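Local coordinates for protein binary enterotoxin of Clostridium perfringens component a (Clostridium perfringens, PDB 5WTZ) that transfers ADP-ribose from NAD+ to actin as the enzymatic component of a binary clostridial enterotoxin, at residues A[36-41]-A[80-85]; A[42-47]-A[73-78]. All coordinates share one frame; numbering follows the deposited sequence.

Contact 1 (A[36-41]-A[80-85]); sequences KAESTS and STAVKK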
loop_
_atom_site.group_PDB
_atom_site.type_symbol
_atom_site.label_atom_id
_atom_site.label_comp_id
_atom_site.label_asym_id
_atom_site.label_seq_id
_atom_site.Cartn_x
_atom_site.Cartn_y
_atom_site.Cartn_z
ATOM N N LYS A 36 -18.423 20.728 14.373
ATOM C CA LYS A 36 -18.698 21.478 13.158
ATOM C C LYS A 36 -17.632 21.161 12.116
ATOM O O LYS A 36 -17.930 21.059 10.929
ATOM C CB LYS A 36 -18.745 22.985 13.425
ATOM C CG LYS A 36 -18.926 23.803 12.159
ATOM C CD LYS A 36 -19.168 25.273 12.441
ATOM C CE LYS A 36 -17.909 25.986 12.892
ATOM N NZ LYS A 36 -18.152 27.453 12.998
ATOM N N ALA A 37 -16.393 20.988 12.573
ATOM C CA ALA A 37 -15.279 20.713 11.672
ATOM C C ALA A 37 -15.433 19.352 11.000
ATOM O O ALA A 37 -15.043 19.178 9.848
ATOM C CB ALA A 37 -13.962 20.789 12.420
ATOM N N GLU A 38 -16.012 18.394 11.714
ATOM C CA GLU A 38 -16.211 17.059 11.168
ATOM C C GLU A 38 -17.345 17.033 10.156
ATOM O O GLU A 38 -17.240 16.397 9.112
ATOM C CB GLU A 38 -16.497 16.060 12.282
ATOM C CG GLU A 38 -15.293 15.689 13.114
ATOM C CD GLU A 38 -15.648 14.738 14.250
ATOM O OE1 GLU A 38 -16.642 14.999 14.951
ATOM O OE2 GLU A 38 -14.940 13.728 14.445
ATOM N N SER A 39 -18.442 17.708 10.469
ATOM C CA SER A 39 -19.532 17.795 9.514
ATOM C C SER A 39 -19.045 18.426 8.213
ATOM O O SER A 39 -19.283 17.889 7.134
ATOM C CB SER A 39 -20.703 18.578 10.098
ATOM O OG SER A 39 -21.484 17.731 10.919
ATOM N N THR A 40 -18.323 19.537 8.313
ATOM C CA THR A 40 -17.841 20.219 7.115
ATOM C C THR A 40 -16.772 19.407 6.384
ATOM O O THR A 40 -16.629 19.524 5.175
ATOM C CB THR A 40 -17.278 21.609 7.441
ATOM O OG1 THR A 40 -16.093 21.474 8.230
ATOM C CG2 THR A 40 -18.294 22.421 8.200
ATOM N N SER A 41 -16.027 18.578 7.104
ATOM C CA SER A 41 -15.028 17.733 6.443
ATOM C C SER A 41 -15.678 16.540 5.744
ATOM O O SER A 41 -15.276 16.167 4.645
ATOM C CB SER A 41 -13.967 17.263 7.435
ATOM O OG SER A 41 -12.994 18.277 7.631
ATOM N N SER A 80 -11.414 11.080 9.492
ATOM C CA SER A 80 -10.978 9.910 10.245
ATOM C C SER A 80 -11.615 9.841 11.645
ATOM O O SER A 80 -12.123 8.793 12.041
ATOM C CB SER A 80 -9.450 9.907 10.335
ATOM O OG SER A 80 -8.956 8.696 10.886
ATOM N N THR A 81 -11.613 10.942 12.395
ATOM C CA THR A 81 -12.268 10.923 13.706
ATOM C C THR A 81 -13.777 10.746 13.561
ATOM O O THR A 81 -14.427 10.142 14.416
ATOM C CB THR A 81 -12.007 12.202 14.525
ATOM O OG1 THR A 81 -12.672 13.315 13.910
ATOM C CG2 THR A 81 -10.520 12.475 14.638
ATOM N N ALA A 82 -14.334 11.274 12.476
ATOM C CA ALA A 82 -15.763 11.158 12.232
ATOM C C ALA A 82 -16.171 9.697 12.062
ATOM O O ALA A 82 -17.064 9.216 12.767
ATOM C CB ALA A 82 -16.169 11.976 11.007
ATOM N N VAL A 83 -15.511 8.983 11.151
ATOM C CA VAL A 83 -15.888 7.594 10.890
ATOM C C VAL A 83 -15.576 6.687 12.082
ATOM O O VAL A 83 -16.262 5.689 12.297
ATOM C CB VAL A 83 -15.205 7.028 9.614
ATOM C CG1 VAL A 83 -15.724 7.749 8.369
ATOM C CG2 VAL A 83 -13.678 7.097 9.715
ATOM N N LYS A 84 -14.568 7.043 12.874
ATOM C CA LYS A 84 -14.244 6.265 14.072
ATOM C C LYS A 84 -15.347 6.331 15.121
ATOM O O LYS A 84 -15.343 5.558 16.076
ATOM C CB LYS A 84 -12.916 6.731 14.684
ATOM C CG LYS A 84 -11.697 6.187 13.962
ATOM C CD LYS A 84 -10.403 6.795 14.474
ATOM C CE LYS A 84 -9.216 6.164 13.769
ATOM N NZ LYS A 84 -8.060 7.087 13.592
ATOM N N LYS A 85 -16.291 7.251 14.947
ATOM C CA LYS A 85 -17.433 7.348 15.851
ATOM C C LYS A 85 -18.576 6.478 15.340
ATOM O O LYS A 85 -19.668 6.469 15.906
ATOM C CB LYS A 85 -17.896 8.803 15.995
ATOM C CG LYS A 85 -16.826 9.755 16.520
ATOM C CD LYS A 85 -17.326 11.200 16.562
ATOM C CE LYS A 85 -16.245 12.145 17.087
ATOM N NZ LYS A 85 -16.709 13.567 17.153
#
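Glu38 and Lys85 form the salt bridge between two helices that pack crosswise, 36-61 and 70-83, in the N-terminal ADP-ribosyltransferase-like part of the toxin. Glu38, in the first turn of its helix, does all the reaching from its side: it leaves beside its own backbone N (chi1 -74°) and then runs straight, which carries the carboxylate across to the last turn of the partner. The backbones are close here, with the CA atoms of Glu38 and Ala82 6.0 Å apart.

Each carboxylate oxygen has its own work. OE1 takes Lys85 NZ at 2.6 Å on its syn lone pair, the side facing OE2. The lysine chain is fully extended and comes from the opposite direction, so that its CE also lies 3.3 Å from OE2 of Glu38. OE2 meets Thr81 OG1, whose side chain crosses the glutamate at about a right angle; the OG1 to OE2 distance of 2.4 Å is very short, so this is a hydrogen bond of doubtful length. Thr81 OG1 sits between its backbone N and carbonyl carbon (chi1 69°) and is also hydrogen-bonded to Asn78 O. The methyl of Ala82 approaches as well, its CB 4.0 Å from Glu38 OE2.

OE1 also accepts from Ser35 N, just before the helix, while Lys85 NZ donates a second bond to Asn33 O. The grip on this buried glutamate thus rests mainly on OE1, which receives both Lys85 and Ser35, and the ammonium nearby would be expected to favour the charged form of the acid. Trp30, on helix 16-31, bonds Ala82 O, Leu34 packs on Ala82, and Ser80 and Val83 turn to Asp183, just after strand 179-182.

Contact 2 (A[42-47]-A[73-78]); sequences INNYIK and NEDLKN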
loop_
_atom_site.group_PDB
_atom_site.type_symbol
_atom_site.label_atom_id
_atom_site.label_comp_id
_atom_site.label_asym_id
_atom_site.label_seq_id
_atom_site.Cartn_x
_atom_site.Cartn_y
_atom_site.Cartn_z
ATOM N N ILE A 42 -16.695 15.956 6.364
ATOM C CA ILE A 42 -17.480 14.935 5.683
ATOM C C ILE A 42 -18.183 15.538 4.458
ATOM O O ILE A 42 -18.271 14.906 3.401
ATOM C CB ILE A 42 -18.512 14.290 6.632
ATOM C CG1 ILE A 42 -17.805 13.355 7.613
ATOM C CG2 ILE A 42 -19.592 13.546 5.853
ATOM C CD1 ILE A 42 -16.923 12.321 6.944
ATOM N N ASN A 43 -18.666 16.771 4.590
ATOM C CA ASN A 43 -19.264 17.459 3.453
ATOM C C ASN A 43 -18.257 17.674 2.332
ATOM O O ASN A 43 -18.595 17.565 1.156
ATOM C CB ASN A 43 -19.866 18.799 3.885
ATOM C CG ASN A 43 -21.310 18.676 4.319
ATOM O OD1 ASN A 43 -22.049 17.830 3.816
ATOM N ND2 ASN A 43 -21.728 19.535 5.242
ATOM N N ASN A 44 -17.017 17.977 2.700
ATOM C CA ASN A 44 -15.939 18.118 1.728
ATOM C C ASN A 44 -15.643 16.789 1.023
ATOM O O ASN A 44 -15.256 16.769 -0.143
ATOM C CB ASN A 44 -14.660 18.644 2.396
ATOM C CG ASN A 44 -14.750 20.118 2.788
ATOM O OD1 ASN A 44 -15.657 20.849 2.363
ATOM N ND2 ASN A 44 -13.789 20.566 3.593
ATOM N N TYR A 45 -15.839 15.678 1.723
ATOM C CA TYR A 45 -15.585 14.378 1.107
ATOM C C TYR A 45 -16.692 14.046 0.099
ATOM O O TYR A 45 -16.420 13.508 -0.974
ATOM C CB TYR A 45 -15.454 13.265 2.165
ATOM C CG TYR A 45 -15.024 11.949 1.558
ATOM C CD1 TYR A 45 -13.681 11.671 1.338
ATOM C CD2 TYR A 45 -15.963 10.996 1.179
ATOM C CE1 TYR A 45 -13.278 10.460 0.759
ATOM C CE2 TYR A 45 -15.577 9.794 0.611
ATOM C CZ TYR A 45 -14.243 9.533 0.398
ATOM O OH TYR A 45 -13.884 8.340 -0.186
ATOM N N ILE A 46 -17.937 14.348 0.449
ATOM C CA ILE A 46 -19.032 14.151 -0.487
ATOM C C ILE A 46 -18.776 14.927 -1.780
ATOM O O ILE A 46 -18.992 14.398 -2.863
ATOM C CB ILE A 46 -20.374 14.580 0.113
ATOM C CG1 ILE A 46 -20.757 13.664 1.272
ATOM C CG2 ILE A 46 -21.470 14.589 -0.952
ATOM C CD1 ILE A 46 -21.946 14.157 2.054
ATOM N N LYS A 47 -18.278 16.161 -1.663
ATOM C CA LYS A 47 -18.075 17.057 -2.818
ATOM C C LYS A 47 -16.854 16.727 -3.675
ATOM O O LYS A 47 -16.893 16.857 -4.899
ATOM C CB LYS A 47 -17.957 18.508 -2.346
ATOM C CG LYS A 47 -19.255 19.131 -1.840
ATOM C CD LYS A 47 -20.107 19.663 -2.988
ATOM C CE LYS A 47 -21.523 19.995 -2.523
ATOM N NZ LYS A 47 -22.212 18.795 -1.951
ATOM N N ASN A 73 -5.431 19.014 5.044
ATOM C CA ASN A 73 -4.879 18.421 6.250
ATOM C C ASN A 73 -5.981 18.221 7.279
ATOM O O ASN A 73 -6.141 17.127 7.818
ATOM C CB ASN A 73 -3.761 19.296 6.811
ATOM C CG ASN A 73 -2.495 19.221 5.979
ATOM O OD1 ASN A 73 -2.278 18.258 5.251
ATOM N ND2 ASN A 73 -1.658 20.245 6.077
ATOM N N GLU A 74 -6.760 19.273 7.529
ATOM C CA GLU A 74 -7.878 19.194 8.471
ATOM C C GLU A 74 -8.901 18.166 8.010
ATOM O O GLU A 74 -9.402 17.370 8.806
ATOM C CB GLU A 74 -8.557 20.559 8.653
ATOM C CG GLU A 74 -7.610 21.685 9.046
ATOM C CD GLU A 74 -6.803 21.367 10.293
ATOM O OE1 GLU A 74 -7.409 21.198 11.374
ATOM O OE2 GLU A 74 -5.557 21.277 10.189
ATOM N N ASP A 75 -9.207 18.185 6.718
ATOM C CA ASP A 75 -10.087 17.182 6.140
ATOM C C ASP A 75 -9.599 15.760 6.430
ATOM O O ASP A 75 -10.376 14.911 6.884
ATOM C CB ASP A 75 -10.224 17.411 4.639
ATOM C CG ASP A 75 -10.961 18.694 4.327
ATOM O OD1 ASP A 75 -11.852 19.053 5.120
ATOM O OD2 ASP A 75 -10.651 19.345 3.307
ATOM N N LEU A 76 -8.317 15.506 6.191
ATOM C CA LEU A 76 -7.761 14.184 6.456
ATOM C C LEU A 76 -7.940 13.801 7.929
ATOM O O LEU A 76 -8.368 12.691 8.238
ATOM C CB LEU A 76 -6.283 14.127 6.061
ATOM C CG LEU A 76 -5.991 14.149 4.558
ATOM C CD1 LEU A 76 -4.515 13.966 4.297
ATOM C CD2 LEU A 76 -6.793 13.087 3.831
ATOM N N LYS A 77 -7.633 14.730 8.833
ATOM C CA LYS A 77 -7.760 14.471 10.264
ATOM C C LYS A 77 -9.219 14.264 10.674
ATOM O O LYS A 77 -9.544 13.317 11.389
ATOM C CB LYS A 77 -7.154 15.621 11.078
ATOM C CG LYS A 77 -5.688 15.924 10.775
ATOM C CD LYS A 77 -5.268 17.270 11.375
ATOM C CE LYS A 77 -3.842 17.659 10.985
ATOM N NZ LYS A 77 -2.809 16.899 11.745
ATOM N N ASN A 78 -10.099 15.148 10.207
ATOM C CA ASN A 78 -11.484 15.164 10.678
ATOM C C ASN A 78 -12.353 14.036 10.117
ATOM O O ASN A 78 -13.260 13.567 10.797
ATOM C CB ASN A 78 -12.148 16.512 10.357
ATOM C CG ASN A 78 -11.395 17.697 10.944
ATOM O OD1 ASN A 78 -10.618 17.556 11.890
ATOM N ND2 ASN A 78 -11.615 18.877 10.371
#
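Asn44 and Asp75 face each other across the same crosswise helix pair, 36-61 and 70-83, six residues further along the first helix than Glu38, and their CA atoms stand 7.4 Å apart. One side-chain hydrogen bond spans that gap: Asn44 ND2 donates to Asp75 OD1 at 2.9 Å, with the N-H aimed fairly straight at the oxygen.

Both side chains leave their helices in the same way, CG beside the backbone N and anti to the carbonyl carbon (chi1 -72° for Asn44), and so project toward the facing helix, where they cross at about a right angle. The flat groups are set almost perpendicular, the amide and carboxylate planes lying 85° apart. OD1 lies close to the amide plane of Asn44, whereas ND2 meets OD1 on its syn side but 28° out of the carboxylate plane. The aliphatic base of the asparagine follows, its CB 3.9 Å from Asp75 OD1.

Ser41 OG probably hydrogen-bonds the same OD1, so this oxygen of a buried aspartate is held by partners from helix 36-61 one turn apart. On the neighbouring flank the packing is apolar: Ile42 starts out away from the partner, yet its outer end curls back onto Ile79 and Ala82, and the Tyr45 side chain also touches Ile79 while its hydroxyl reaches Asp142. The other carboxylate oxygen, Asp75 OD2, lies 3.4 Å from Asn44 ND2.

In the fold
From the N terminus the chain leaves helix 16-31, enters helix 36-61, and then turns into helix 70-83, which crosses it. Contact 2 (42-47 with 73-78) closes the inner loop of 25 residues; contact 1 (36-41 with 80-85) closes the outer one of 38, so the two nest without crossing, their centres about 8 Å apart. Ser41 stands where the two contacts meet. Together they tie the first half of helix 36-61 to helix 70-83 before the chain enters strand 92-98 of the N-terminal sheet. Both lie away from the NAD-binding residues, which belong to the C-terminal half.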